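Side-chain contacts in ribonucleoside-diphosphate reductase small chain 2 (Saccharomyces cerevisiae, PDB 1JK0), which is a subunit of the ribonucleotide reductase that makes deoxyribonucleotides for DNA synthesis, and is required for its sister small subunit to fold and assemble with the large subunits: residues Asn84-Ser89 / Glu129-Met134; Phe35-Ile40 / Glu44-Tyr49; Leu179-Ala184 / Glu244-Glu249; Ala54-Ala59 / Tyr117-Met122. All coordinates share one frame; numbering follows the deposited sequence.

Contact 1: residues Asn84-Ser89 / Glu129-Met134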
# COMPACT_ATOMS: atom_id res chain seq x y z
N ASN B 84 -9.43 -10.28 27.93
CA ASN B 84 -8.91 -11.25 26.97
C ASN B 84 -9.42 -10.95 25.56
O ASN B 84 -8.66 -10.97 24.59
CB ASN B 84 -9.32 -12.67 27.39
CG ASN B 84 -8.79 -13.06 28.77
OD1 ASN B 84 -7.57 -13.16 28.98
ND2 ASN B 84 -9.70 -13.27 29.71
N LEU B 85 -10.72 -10.65 25.46
CA LEU B 85 -11.39 -10.31 24.20
C LEU B 85 -10.54 -9.33 23.41
O LEU B 85 -10.31 -9.51 22.21
CB LEU B 85 -12.75 -9.69 24.50
CG LEU B 85 -13.74 -9.43 23.36
CD1 LEU B 85 -13.18 -8.42 22.37
CD2 LEU B 85 -14.05 -10.74 22.67
N LEU B 86 -10.08 -8.28 24.08
CA LEU B 86 -9.24 -7.29 23.44
C LEU B 86 -7.86 -7.89 23.27
O LEU B 86 -7.32 -7.91 22.17
CB LEU B 86 -9.14 -6.02 24.29
CG LEU B 86 -10.45 -5.33 24.70
CD1 LEU B 86 -10.14 -4.00 25.39
CD2 LEU B 86 -11.32 -5.11 23.47
N ALA B 87 -7.32 -8.40 24.36
CA ALA B 87 -5.98 -9.01 24.38
C ALA B 87 -5.77 -10.03 23.26
O ALA B 87 -4.65 -10.19 22.77
CB ALA B 87 -5.71 -9.65 25.73
N LEU B 88 -6.82 -10.72 22.86
CA LEU B 88 -6.68 -11.69 21.79
C LEU B 88 -6.47 -10.90 20.49
O LEU B 88 -5.37 -10.88 19.92
CB LEU B 88 -7.94 -12.56 21.69
CG LEU B 88 -8.13 -13.53 22.85
CD1 LEU B 88 -9.45 -14.27 22.71
CD2 LEU B 88 -6.95 -14.52 22.89
N SER B 89 -7.54 -10.24 20.05
CA SER B 89 -7.57 -9.43 18.84
C SER B 89 -6.36 -8.51 18.68
O SER B 89 -5.77 -8.40 17.60
CB SER B 89 -8.83 -8.58 18.85
OG SER B 89 -9.91 -9.27 19.45
N GLU B 129 -5.65 -0.59 16.37
CA GLU B 129 -5.47 0.63 17.15
C GLU B 129 -6.66 0.86 18.06
O GLU B 129 -6.50 1.05 19.25
CB GLU B 129 -5.34 1.88 16.26
CG GLU B 129 -5.07 3.14 17.10
CD GLU B 129 -5.08 4.43 16.29
OE1 GLU B 129 -4.58 4.44 15.15
OE2 GLU B 129 -5.55 5.45 16.82
N VAL B 130 -7.86 0.85 17.48
CA VAL B 130 -9.04 1.07 18.30
C VAL B 130 -9.04 0.06 19.45
O VAL B 130 -9.27 0.44 20.60
CB VAL B 130 -10.35 0.98 17.47
CG1 VAL B 130 -10.30 -0.19 16.56
CG2 VAL B 130 -11.54 0.87 18.39
N TYR B 131 -8.75 -1.20 19.16
CA TYR B 131 -8.72 -2.21 20.21
C TYR B 131 -7.78 -1.75 21.30
O TYR B 131 -8.15 -1.72 22.47
CB TYR B 131 -8.23 -3.57 19.69
CG TYR B 131 -9.25 -4.37 18.94
CD1 TYR B 131 -10.57 -4.42 19.36
CD2 TYR B 131 -8.89 -5.10 17.81
CE1 TYR B 131 -11.52 -5.18 18.67
CE2 TYR B 131 -9.83 -5.86 17.12
CZ TYR B 131 -11.14 -5.90 17.55
OH TYR B 131 -12.07 -6.67 16.87
N SER B 132 -6.56 -1.39 20.92
CA SER B 132 -5.58 -0.94 21.90
C SER B 132 -6.13 0.20 22.75
O SER B 132 -6.03 0.16 23.97
CB SER B 132 -4.29 -0.51 21.20
OG SER B 132 -3.62 -1.62 20.61
N MET B 133 -6.70 1.22 22.10
CA MET B 133 -7.26 2.36 22.83
C MET B 133 -8.17 1.92 23.96
O MET B 133 -8.17 2.53 25.03
CB MET B 133 -8.06 3.25 21.89
CG MET B 133 -7.32 3.67 20.65
SD MET B 133 -8.01 5.18 20.02
CE MET B 133 -9.70 4.70 19.80
N MET B 134 -8.96 0.88 23.73
CA MET B 134 -9.87 0.38 24.74
C MET B 134 -9.05 -0.21 25.89
O MET B 134 -9.29 0.08 27.06
CB MET B 134 -10.80 -0.67 24.13
CG MET B 134 -11.43 -0.20 22.83
SD MET B 134 -12.80 -1.19 22.24
CE MET B 134 -14.12 0.03 22.32
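Leu86 and Tyr131 bring their CA atoms to within 6.0 Å of each other where segments 84-89 and 129-134 pass as two roughly antiparallel helices, their directions 145° apart and their axes 9.4 Å at closest approach. Tyr131 reaches across this space toward the other helix. One face of its phenol ring receives Ser89: the serine CB sits over the ring, 3.8 Å from the Tyr131 centroid and displaced toward the rim by CD2 and CE2, a CH-pi contact. A serine suits this spot because it is small enough for the ring to come close, while its hydroxyl is satisfied within its own helix: Ser89 OG donates to Leu85 O at 2.8 Å. One turn earlier, Leu86 divides its two methyl groups. Leu86 CD2 lies obliquely off the phenol, 4.2 Å from Tyr131 CD1, and Leu86 CD1 meets Met134 CB at 3.6 Å. Met134 presents its CB to the leucine, while the bend at chi3 leads its methyl end away from the other helix. Tyr131 is the predicted active-site residue, probably matching the tyrosine that carries the radical in iron-containing R2 relatives. Around the pair, helix 191-200 packs on Leu85 and Ser89, helix 207-232 places Ile216 against Tyr131 and Leu209 against Met134, and a neighbouring subunit meets the far side of helix 111-138, where a basic side chain forms a salt bridge with Glu129.

Contact 2: residues Phe35-Ile40 / Glu44-Tyr49; sequences FVMFPI and EIWAAY
Ile40 and Trp46 form the closest backbone pair, CA to CA 7.8 Å, as irregular segment 35-40 folds back beside the start of helix 43-54, on which segment 44-49 lies. The indole of Trp46 is the common partner of three loop side chains, each crossing it at about a right angle. Its CG is anti to the backbone N (chi1 -173°), which carries the ring system out from the helix toward the loop. Ile40 lies over one face: CG1 stands 3.7 Å from the centroid of the five-membered ring of Trp46 and only 13° off the normal, a CH-pi contact that a branched aliphatic chain makes well. Phe38 approaches the benzo end, where its CZ is 4.0 Å from Trp46 CZ2; the planes meet at 85° in an offset edge-to-face pair, with the indole edge directed at the phenyl face. Met37 adds a Met-aromatic contact, its SD placed obliquely 4.8 Å from the centroid of the six-membered ring of Trp46, and its flexible, twice-bent chain bringing Met37 CE to 4.0 Å from Trp46 CH2. Were Trp46 an alanine, Ile40, Phe38 and Met37 would probably lose the surface they share, and the loop would be held to this helix less firmly. Glu112 of helix 111-138 also touches Ile40 and Trp46. Together these side chains make a small hydrophobic cluster, joining the loop to the helix that follows it in the ferritin-like fold.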
# COMPACT_ATOMS: atom_id res chain seq x y z
N PHE B 35 -2.23 -1.69 -19.29
CA PHE B 35 -1.65 -0.49 -18.70
C PHE B 35 -2.70 0.35 -18.01
O PHE B 35 -2.63 0.58 -16.80
CB PHE B 35 -0.97 0.32 -19.80
CG PHE B 35 -0.06 -0.51 -20.66
CD1 PHE B 35 -0.40 -0.81 -21.97
CD2 PHE B 35 1.12 -1.03 -20.13
CE1 PHE B 35 0.42 -1.62 -22.76
CE2 PHE B 35 1.95 -1.83 -20.90
CZ PHE B 35 1.59 -2.13 -22.22
N VAL B 36 -3.64 0.84 -18.79
CA VAL B 36 -4.73 1.63 -18.25
C VAL B 36 -5.61 0.59 -17.57
O VAL B 36 -5.72 -0.54 -18.05
CB VAL B 36 -5.49 2.33 -19.38
CG1 VAL B 36 -6.66 3.13 -18.81
CG2 VAL B 36 -4.55 3.21 -20.15
N MET B 37 -6.23 0.93 -16.46
CA MET B 37 -7.04 -0.05 -15.79
C MET B 37 -8.51 0.28 -15.73
O MET B 37 -9.30 -0.54 -15.28
CB MET B 37 -6.52 -0.23 -14.37
CG MET B 37 -6.84 0.92 -13.47
SD MET B 37 -8.05 0.44 -12.24
CE MET B 37 -7.09 0.62 -10.75
N PHE B 38 -8.90 1.47 -16.19
CA PHE B 38 -10.29 1.77 -16.04
C PHE B 38 -11.27 1.01 -16.86
O PHE B 38 -12.45 0.93 -16.49
CB PHE B 38 -10.60 3.24 -16.09
CG PHE B 38 -11.19 3.70 -14.82
CD1 PHE B 38 -10.40 4.29 -13.84
CD2 PHE B 38 -12.50 3.39 -14.53
CE1 PHE B 38 -10.92 4.56 -12.58
CE2 PHE B 38 -13.04 3.66 -13.27
CZ PHE B 38 -12.25 4.24 -12.29
N PRO B 39 -10.85 0.50 -18.03
CA PRO B 39 -11.98 -0.23 -18.62
C PRO B 39 -11.97 -1.49 -17.72
O PRO B 39 -11.22 -2.44 -17.98
CB PRO B 39 -11.52 -0.48 -20.05
CG PRO B 39 -10.62 0.74 -20.32
CD PRO B 39 -9.84 0.88 -19.04
N ILE B 40 -12.75 -1.47 -16.64
CA ILE B 40 -12.78 -2.57 -15.67
C ILE B 40 -13.12 -3.96 -16.20
O ILE B 40 -14.15 -4.14 -16.86
CB ILE B 40 -13.73 -2.27 -14.48
CG1 ILE B 40 -13.03 -1.36 -13.48
CG2 ILE B 40 -14.09 -3.54 -13.74
CD1 ILE B 40 -13.31 0.10 -13.67
N GLU B 44 -17.34 -7.21 -10.49
CA GLU B 44 -17.73 -7.74 -9.19
C GLU B 44 -16.77 -7.40 -8.07
O GLU B 44 -17.18 -6.77 -7.09
CB GLU B 44 -17.90 -9.27 -9.28
CG GLU B 44 -17.43 -9.92 -10.60
CD GLU B 44 -15.94 -9.78 -10.90
OE1 GLU B 44 -15.28 -10.80 -11.18
OE2 GLU B 44 -15.41 -8.66 -10.88
N ILE B 45 -15.50 -7.80 -8.18
CA ILE B 45 -14.56 -7.48 -7.10
C ILE B 45 -14.37 -5.97 -6.97
O ILE B 45 -14.17 -5.48 -5.86
CB ILE B 45 -13.18 -8.20 -7.25
CG1 ILE B 45 -12.45 -7.70 -8.48
CG2 ILE B 45 -13.36 -9.70 -7.37
CD1 ILE B 45 -11.21 -8.51 -8.79
N TRP B 46 -14.46 -5.25 -8.09
CA TRP B 46 -14.30 -3.78 -8.08
C TRP B 46 -15.40 -3.12 -7.26
O TRP B 46 -15.13 -2.24 -6.44
CB TRP B 46 -14.32 -3.21 -9.52
CG TRP B 46 -13.99 -1.71 -9.70
CD1 TRP B 46 -14.78 -0.77 -10.34
CD2 TRP B 46 -12.76 -1.04 -9.39
NE1 TRP B 46 -14.11 0.43 -10.45
CE2 TRP B 46 -12.87 0.29 -9.88
CE3 TRP B 46 -11.58 -1.42 -8.75
CZ2 TRP B 46 -11.84 1.23 -9.74
CZ3 TRP B 46 -10.54 -0.47 -8.62
CH2 TRP B 46 -10.69 0.83 -9.12
N ALA B 47 -16.64 -3.56 -7.47
CA ALA B 47 -17.77 -3.01 -6.73
C ALA B 47 -17.58 -3.40 -5.27
O ALA B 47 -18.00 -2.67 -4.37
CB ALA B 47 -19.07 -3.57 -7.26
N ALA B 48 -16.94 -4.54 -5.03
CA ALA B 48 -16.69 -4.94 -3.65
C ALA B 48 -15.69 -3.96 -3.04
O ALA B 48 -15.85 -3.53 -1.90
CB ALA B 48 -16.13 -6.35 -3.59
N TYR B 49 -14.65 -3.61 -3.80
CA TYR B 49 -13.64 -2.67 -3.32
C TYR B 49 -14.26 -1.29 -3.07
O TYR B 49 -14.00 -0.68 -2.03
CB TYR B 49 -12.47 -2.58 -4.30
CG TYR B 49 -11.56 -1.40 -4.07
CD1 TYR B 49 -10.83 -1.28 -2.88
CD2 TYR B 49 -11.46 -0.37 -5.02
CE1 TYR B 49 -10.02 -0.15 -2.65
CE2 TYR B 49 -10.68 0.75 -4.80
CZ TYR B 49 -9.96 0.86 -3.61
OH TYR B 49 -9.19 1.98 -3.38

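Contact 3: residues Leu179-Ala184 / Glu244-Glu249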
# COMPACT_ATOMS: atom_id res chain seq x y z
N LEU B 179 -9.03 -20.49 0.03
CA LEU B 179 -10.04 -19.46 0.07
C LEU B 179 -11.08 -19.79 1.13
O LEU B 179 -11.35 -18.99 2.02
CB LEU B 179 -10.70 -19.32 -1.31
CG LEU B 179 -10.62 -17.97 -2.03
CD1 LEU B 179 -9.35 -17.22 -1.70
CD2 LEU B 179 -10.72 -18.23 -3.50
N VAL B 180 -11.65 -20.99 1.06
CA VAL B 180 -12.66 -21.41 2.03
C VAL B 180 -12.12 -21.30 3.47
O VAL B 180 -12.81 -20.82 4.37
CB VAL B 180 -13.14 -22.85 1.75
CG1 VAL B 180 -14.23 -23.23 2.74
CG2 VAL B 180 -13.68 -22.96 0.33
N ALA B 181 -10.88 -21.74 3.68
CA ALA B 181 -10.27 -21.66 5.00
C ALA B 181 -10.17 -20.20 5.43
O ALA B 181 -10.54 -19.84 6.55
CB ALA B 181 -8.88 -22.27 4.97
N PHE B 182 -9.67 -19.36 4.53
CA PHE B 182 -9.51 -17.95 4.80
C PHE B 182 -10.82 -17.34 5.31
O PHE B 182 -10.83 -16.58 6.28
CB PHE B 182 -9.04 -17.21 3.54
CG PHE B 182 -8.54 -15.83 3.80
CD1 PHE B 182 -8.79 -14.80 2.89
CD2 PHE B 182 -7.80 -15.53 4.95
CE1 PHE B 182 -8.32 -13.51 3.12
CE2 PHE B 182 -7.32 -14.24 5.19
CZ PHE B 182 -7.58 -13.23 4.28
N ALA B 183 -11.94 -17.69 4.67
CA ALA B 183 -13.25 -17.18 5.08
C ALA B 183 -13.63 -17.68 6.46
O ALA B 183 -14.28 -16.96 7.24
CB ALA B 183 -14.31 -17.59 4.07
N ALA B 184 -13.26 -18.92 6.76
CA ALA B 184 -13.53 -19.51 8.06
C ALA B 184 -12.83 -18.61 9.06
O ALA B 184 -13.44 -18.10 9.99
CB ALA B 184 -12.94 -20.92 8.14
N GLU B 244 -17.16 -28.56 3.68
CA GLU B 244 -17.78 -28.84 4.96
C GLU B 244 -16.74 -29.40 5.94
O GLU B 244 -16.93 -29.35 7.15
CB GLU B 244 -18.92 -29.84 4.78
CG GLU B 244 -19.75 -30.04 6.03
CD GLU B 244 -20.95 -30.94 5.80
OE1 GLU B 244 -20.76 -32.10 5.39
OE2 GLU B 244 -22.09 -30.48 6.04
N LYS B 245 -15.63 -29.93 5.41
CA LYS B 245 -14.58 -30.48 6.26
C LYS B 245 -13.68 -29.38 6.82
O LYS B 245 -13.11 -29.53 7.90
CB LYS B 245 -13.72 -31.50 5.49
CG LYS B 245 -14.39 -32.87 5.26
CD LYS B 245 -13.42 -33.88 4.60
CE LYS B 245 -12.25 -34.26 5.52
NZ LYS B 245 -11.27 -35.20 4.90
N ILE B 246 -13.58 -28.27 6.09
CA ILE B 246 -12.75 -27.15 6.51
C ILE B 246 -13.48 -26.27 7.53
O ILE B 246 -12.89 -25.84 8.52
CB ILE B 246 -12.33 -26.29 5.31
CG1 ILE B 246 -11.58 -27.17 4.31
CG2 ILE B 246 -11.45 -25.14 5.76
CD1 ILE B 246 -11.18 -26.46 3.04
N ILE B 247 -14.76 -26.02 7.29
CA ILE B 247 -15.56 -25.19 8.19
C ILE B 247 -15.73 -25.83 9.57
O ILE B 247 -15.44 -25.20 10.59
CB ILE B 247 -16.97 -24.94 7.61
CG1 ILE B 247 -16.90 -23.80 6.59
CG2 ILE B 247 -17.94 -24.61 8.74
CD1 ILE B 247 -16.13 -24.14 5.35
N THR B 248 -16.21 -27.07 9.58
CA THR B 248 -16.43 -27.79 10.82
C THR B 248 -15.25 -27.61 11.76
O THR B 248 -15.41 -27.14 12.89
CB THR B 248 -16.65 -29.29 10.56
OG1 THR B 248 -17.86 -29.47 9.81
CG2 THR B 248 -16.78 -30.05 11.86
N GLU B 249 -14.06 -27.97 11.29
CA GLU B 249 -12.85 -27.84 12.09
C GLU B 249 -12.71 -26.46 12.76
O GLU B 249 -12.35 -26.37 13.93
CB GLU B 249 -11.60 -28.11 11.24
CG GLU B 249 -11.62 -29.46 10.55
CD GLU B 249 -10.26 -29.85 10.00
OE1 GLU B 249 -10.19 -30.84 9.25
OE2 GLU B 249 -9.26 -29.17 10.33
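Ile246 meets Ala181 where the two helical segments come nearest, their CA atoms 6.2 Å apart. Of its two branches, CG2 is the one that meets the alanine: anti to the backbone N, it lies 3.8 Å from Ala181 CA and 3.9 Å from Ala181 CB. A side chain as small as alanine suits this point, since the isoleucine methyl can rest almost on the backbone of the other helix. The longer branch of Ile246 extends the contact to the preceding residue, its CD1 approaching Val180 CB at 4.3 Å. Phe163 of helix 155-166 packs against both Ile246 and Ala181, and Trp167 also touches Ile246. The segments run nearly side by side in the same direction, at 23° with axes 9.3 Å apart, and belong to helices 175-188 and 240-258 of the all-helical, ferritin-like fold of the small-chain family. Ile247 comes next. It does not leave its backbone pointing at the partner helix, yet with CG1 anti to the carbonyl carbon and chi2 near 67°, its CD1 swings round to Val180 CG1 at 3.4 Å, the two beta-branched chains crossing at about a right angle. Leu286 of helix 277-288 lies against Ile247, while Phe231 of helix 207-232 packs on Val180, so aliphatic side chains suit both positions. Thr248 has turned from the interface; its OG1 donates to Glu244 O at 2.8 Å, almost straight in line with the carbonyl (C=O...O angle 169°), which satisfies the hydroxyl within its own helix. Glu249 follows with a salt bridge to Arg166.

Contact 4: residues Ala54-Ala59 / Tyr117-Met122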
# COMPACT_ATOMS: atom_id res chain seq x y z
N ALA B 54 -15.91 3.08 0.58
CA ALA B 54 -16.89 4.07 1.04
C ALA B 54 -17.12 4.04 2.54
O ALA B 54 -17.52 5.05 3.12
CB ALA B 54 -18.21 3.85 0.32
N SER B 55 -16.88 2.89 3.18
CA SER B 55 -17.09 2.75 4.61
C SER B 55 -15.88 3.11 5.46
O SER B 55 -15.92 2.98 6.69
CB SER B 55 -17.49 1.32 4.94
OG SER B 55 -16.35 0.45 4.96
N PHE B 56 -14.80 3.56 4.83
CA PHE B 56 -13.59 3.93 5.55
C PHE B 56 -13.86 4.76 6.83
O PHE B 56 -14.46 5.84 6.77
CB PHE B 56 -12.66 4.68 4.61
CG PHE B 56 -11.46 5.27 5.29
CD1 PHE B 56 -10.45 4.46 5.76
CD2 PHE B 56 -11.36 6.64 5.47
CE1 PHE B 56 -9.33 5.00 6.41
CE2 PHE B 56 -10.26 7.19 6.11
CZ PHE B 56 -9.24 6.36 6.59
N TRP B 57 -13.42 4.25 7.97
CA TRP B 57 -13.59 4.94 9.24
C TRP B 57 -12.27 4.84 10.03
O TRP B 57 -11.38 4.05 9.69
CB TRP B 57 -14.74 4.33 10.05
CG TRP B 57 -14.59 2.85 10.31
CD1 TRP B 57 -14.82 1.83 9.43
CD2 TRP B 57 -14.17 2.23 11.54
NE1 TRP B 57 -14.57 0.62 10.03
CE2 TRP B 57 -14.17 0.84 11.32
CE3 TRP B 57 -13.78 2.73 12.80
CZ2 TRP B 57 -13.80 -0.07 12.33
CZ3 TRP B 57 -13.42 1.83 13.79
CH2 TRP B 57 -13.43 0.44 13.55
N THR B 58 -12.15 5.64 11.08
CA THR B 58 -10.93 5.63 11.87
C THR B 58 -11.19 5.57 13.38
O THR B 58 -12.34 5.69 13.83
CB THR B 58 -10.09 6.86 11.56
OG1 THR B 58 -10.83 8.04 11.89
CG2 THR B 58 -9.70 6.88 10.07
N ALA B 59 -10.14 5.35 14.16
CA ALA B 59 -10.28 5.29 15.60
C ALA B 59 -10.81 6.65 16.13
O ALA B 59 -11.68 6.69 17.01
CB ALA B 59 -8.93 4.94 16.23
N TYR B 117 -7.64 -5.87 -1.34
CA TYR B 117 -6.74 -6.41 -0.32
C TYR B 117 -5.90 -5.35 0.37
O TYR B 117 -5.74 -5.39 1.60
CB TYR B 117 -5.82 -7.48 -0.94
CG TYR B 117 -6.50 -8.83 -1.03
CD1 TYR B 117 -7.31 -9.28 0.02
CD2 TYR B 117 -6.33 -9.66 -2.14
CE1 TYR B 117 -7.93 -10.51 -0.03
CE2 TYR B 117 -6.95 -10.91 -2.19
CZ TYR B 117 -7.75 -11.32 -1.14
OH TYR B 117 -8.36 -12.57 -1.14
N GLY B 118 -5.36 -4.42 -0.40
CA GLY B 118 -4.57 -3.36 0.18
C GLY B 118 -5.40 -2.55 1.17
O GLY B 118 -4.88 -2.01 2.15
N PHE B 119 -6.71 -2.49 0.91
CA PHE B 119 -7.61 -1.74 1.76
C PHE B 119 -7.88 -2.52 3.02
O PHE B 119 -7.92 -1.96 4.12
CB PHE B 119 -8.93 -1.50 1.05
CG PHE B 119 -9.69 -0.34 1.60
CD1 PHE B 119 -9.33 0.94 1.25
CD2 PHE B 119 -10.74 -0.53 2.47
CE1 PHE B 119 -10.01 2.04 1.76
CE2 PHE B 119 -11.43 0.57 2.99
CZ PHE B 119 -11.06 1.85 2.64
N GLN B 120 -8.08 -3.82 2.86
CA GLN B 120 -8.35 -4.67 3.99
C GLN B 120 -7.20 -4.64 5.00
O GLN B 120 -7.44 -4.35 6.16
CB GLN B 120 -8.62 -6.10 3.53
CG GLN B 120 -8.85 -7.06 4.64
CD GLN B 120 -9.10 -8.44 4.13
OE1 GLN B 120 -9.03 -9.41 4.88
NE2 GLN B 120 -9.39 -8.56 2.84
N ILE B 121 -5.96 -4.89 4.58
CA ILE B 121 -4.90 -4.83 5.58
C ILE B 121 -4.81 -3.43 6.15
O ILE B 121 -4.46 -3.26 7.32
CB ILE B 121 -3.45 -5.23 5.08
CG1 ILE B 121 -2.73 -3.99 4.55
CG2 ILE B 121 -3.51 -6.35 4.05
CD1 ILE B 121 -1.24 -4.22 4.28
N MET B 122 -5.11 -2.42 5.34
CA MET B 122 -5.05 -1.04 5.83
C MET B 122 -6.01 -0.83 7.00
O MET B 122 -5.66 -0.23 8.02
CB MET B 122 -5.36 -0.05 4.70
CG MET B 122 -5.41 1.42 5.13
SD MET B 122 -6.96 1.86 5.97
CE MET B 122 -8.08 2.04 4.56
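Phe56 packs against Phe119 and Met122 at the flank of helix 111-138, a long helix of the ferritin-like fold, in a hydrophobic contact that fastens the loop after helix 43-54 to the helical body. The two helix residues stand three positions apart, so both point toward the loop. Phe119 comes in end-on: its CZ lies 3.8 Å from Phe56 CB, which sits in the plane of the Phe119 ring at its edge, and the two aromatic side chains cross at about a right angle. Tyr49, Val52 and Glu53 of helix 43-54 also touch the Phe119 side chain. Met122 serves both rings. Because its chain is bent at chi2 (-77°) and chi3 (-79°), the thioether curls back and CE lies 3.4 Å above the plane of Phe119, offset toward the rim, while the same methyl meets Phe56 CD1 at 3.6 Å. A methionine fits here, since an unbranched, pliable chain can bend between two differently turned rings. The Phe56 ring also stacks on an aromatic side chain of a neighbouring subunit, which places this loop at the subunit interface. With an alanine in place of Phe56, the Met122 methyl and the neighbouring subunit's aromatic ring would probably lose their shared partner, and a gap would be likely to open between loop and helix. The sulfur makes a Met-aromatic contact at the ring edge, Met122 SD lying 5.2 Å from the Phe56 centroid and 76° off its normal.

Along the chain contact 2 closes first, joining a loop to helix 43-54. Contacts 4 and 1 then interleave, both using helix 111-138, with centres about 18 Å apart; Ala59 of contact 4 packs on Glu129 and Met133 of contact 1. Contact 3 comes last, about 25 Å from contact 1 between centres and on the opposite side of the chain's centre. Contacts 2 and 4 meet through Tyr49 and Phe119, and contacts 3 and 4 through Phe182 and Gln120. Helix 111-138 thus links the predicted active-site tyrosine with the loop of contact 4, and contacts 1, 2 and 4, unlike contact 3, have segments touching the neighbouring subunit.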